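Local atomic coordinates of protein of unknown function with a Fic domain (Bacteroides thetaiotaomicron VPI-5482, PDB entry 3CUC), a protein that is of unknown function but carries a domain of the Fic/DOC family within a largely helical single chain. Residues L205-N208 against F209-R213. Residues are numbered along the deposited sequence; the frame is centred on the assembly and turned at random.
Sequences LLVN and FVLHR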
loop_
_atom_site.group_PDB
_atom_site.type_symbol
_atom_site.label_atom_id
_atom_site.label_comp_id
_atom_site.label_asym_id
_atom_site.label_seq_id
_atom_site.Cartn_x
_atom_site.Cartn_y
_atom_site.Cartn_z
ATOM N N LEU A 205 -1.008 1.489 0.645
ATOM C CA LEU A 205 -0.845 2.224 1.899
ATOM C C LEU A 205 -1.004 1.295 3.102
ATOM O O LEU A 205 -0.269 1.412 4.073
ATOM C CB LEU A 205 -1.837 3.398 1.985
ATOM C CG LEU A 205 -1.421 4.674 1.242
ATOM C CD1 LEU A 205 -2.606 5.606 1.066
ATOM C CD2 LEU A 205 -0.285 5.382 1.970
ATOM N N LEU A 206 -1.964 0.377 3.030
ATOM C CA LEU A 206 -2.209 -0.568 4.117
ATOM C C LEU A 206 -1.033 -1.531 4.291
ATOM O O LEU A 206 -0.723 -1.923 5.414
ATOM C CB LEU A 206 -3.521 -1.342 3.900
ATOM C CG LEU A 206 -4.822 -0.541 4.041
ATOM C CD1 LEU A 206 -6.003 -1.351 3.539
ATOM C CD2 LEU A 206 -5.050 -0.088 5.488
ATOM N N VAL A 207 -0.373 -1.900 3.195
ATOM C CA VAL A 207 0.816 -2.743 3.288
ATOM C C VAL A 207 1.853 -2.026 4.127
ATOM O O VAL A 207 2.371 -2.574 5.098
ATOM C CB VAL A 207 1.440 -3.046 1.915
ATOM C CG1 VAL A 207 2.856 -3.593 2.082
ATOM C CG2 VAL A 207 0.573 -4.015 1.135
ATOM N N ASN A 208 2.139 -0.785 3.756
ATOM C CA ASN A 208 3.165 -0.023 4.444
ATOM C C ASN A 208 2.763 0.373 5.860
ATOM O O ASN A 208 3.631 0.621 6.704
ATOM C CB ASN A 208 3.586 1.184 3.605
ATOM C CG ASN A 208 4.440 0.785 2.408
ATOM O OD1 ASN A 208 5.142 -0.229 2.438
ATOM N ND2 ASN A 208 4.386 1.582 1.353
ATOM N N PHE A 209 1.458 0.396 6.130
ATOM C CA PHE A 209 0.973 0.562 7.498
ATOM C C PHE A 209 1.440 -0.611 8.348
ATOM O O PHE A 209 1.989 -0.426 9.430
ATOM C CB PHE A 209 -0.552 0.669 7.524
ATOM C CG PHE A 209 -1.158 0.502 8.893
ATOM C CD1 PHE A 209 -1.272 1.582 9.759
ATOM C CD2 PHE A 209 -1.638 -0.733 9.305
ATOM C CE1 PHE A 209 -1.847 1.432 11.019
ATOM C CE2 PHE A 209 -2.209 -0.892 10.559
ATOM C CZ PHE A 209 -2.314 0.198 11.418
ATOM N N VAL A 210 1.224 -1.818 7.840
ATOM C CA VAL A 210 1.588 -3.018 8.567
ATOM C C VAL A 210 3.102 -3.073 8.789
ATOM O O VAL A 210 3.565 -3.233 9.920
ATOM C CB VAL A 210 1.094 -4.283 7.835
ATOM C CG1 VAL A 210 1.550 -5.543 8.571
ATOM C CG2 VAL A 210 -0.432 -4.253 7.698
ATOM N N LEU A 211 3.864 -2.908 7.714
ATOM C CA LEU A 211 5.316 -2.984 7.794
ATOM C C LEU A 211 5.898 -1.942 8.744
ATOM O O LEU A 211 6.796 -2.243 9.523
ATOM C CB LEU A 211 5.947 -2.810 6.409
ATOM C CG LEU A 211 5.678 -3.879 5.349
ATOM C CD1 LEU A 211 6.370 -3.522 4.038
ATOM C CD2 LEU A 211 6.142 -5.222 5.831
ATOM N N HIS A 212 5.399 -0.714 8.679
ATOM C CA HIS A 212 5.934 0.352 9.527
ATOM C C HIS A 212 5.651 0.084 11.013
ATOM O O HIS A 212 6.530 0.259 11.868
ATOM C CB HIS A 212 5.354 1.701 9.118
ATOM C CG HIS A 212 6.011 2.866 9.783
ATOM N ND1 HIS A 212 7.333 3.190 9.574
ATOM C CD2 HIS A 212 5.525 3.793 10.641
ATOM C CE1 HIS A 212 7.635 4.264 10.283
ATOM N NE2 HIS A 212 6.555 4.651 10.937
ATOM N N ARG A 213 4.421 -0.336 11.304
ATOM C CA ARG A 213 4.009 -0.656 12.666
ATOM C C ARG A 213 4.953 -1.653 13.323
ATOM O O ARG A 213 5.296 -1.490 14.489
ATOM C CB ARG A 213 2.580 -1.205 12.677
ATOM C CG ARG A 213 2.206 -1.964 13.947
ATOM C CD ARG A 213 0.707 -1.959 14.152
ATOM N NE ARG A 213 0.241 -0.627 14.525
ATOM C CZ ARG A 213 -1.022 -0.302 14.772
ATOM N NH1 ARG A 213 -1.982 -1.209 14.692
ATOM N NH2 ARG A 213 -1.317 0.941 15.107
#
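The amide of Phe-209 gives its hydrogen to the carbonyl of Leu-205, with N and O 2.9 Å apart, the first of four i to i+4 bonds that join residues 205-208 to 209-213 in one continuous helix. These bonds differ in shape. From Leu-211 N to Val-207 O the bond is nearly straight, 172° at the hydrogen, and lies in the carbonyl plane, whereas His-212 N approaches Asn-208 O from above the plane of that residue's own carbonyl.

Leu-211 meets side chains three and four residues earlier. Val-207 and Leu-211 run side by side, and CG1 of the valine meets CD1 of the leucine at 4.0 Å. That same CD1 is 3.9 Å from Asn-208 OD1, an apolar neighbour for an amide oxygen whose hydrogen bond comes from the backbone N of Ile-219, in the loop beyond the helix. A chi1 of 166° sets CG of Phe-209 opposite the backbone N and carries the ring along the helix; its CZ atom lies 3.5 Å above the plane of the Arg-213 guanidinium, over the centre. Carbonyls at the end of helix 68-89 and just past it accept hydrogen bonds from the guanidinium, Ala-88 O from NE and Arg-93 O from NH1.

Val-210 packs on Ala-182 and Leu-185 of helix 178-192. The i to i+4 bonding is that of an alpha helix, here the buried C-terminal part of helix 199-213 in the largely helical Fic fold.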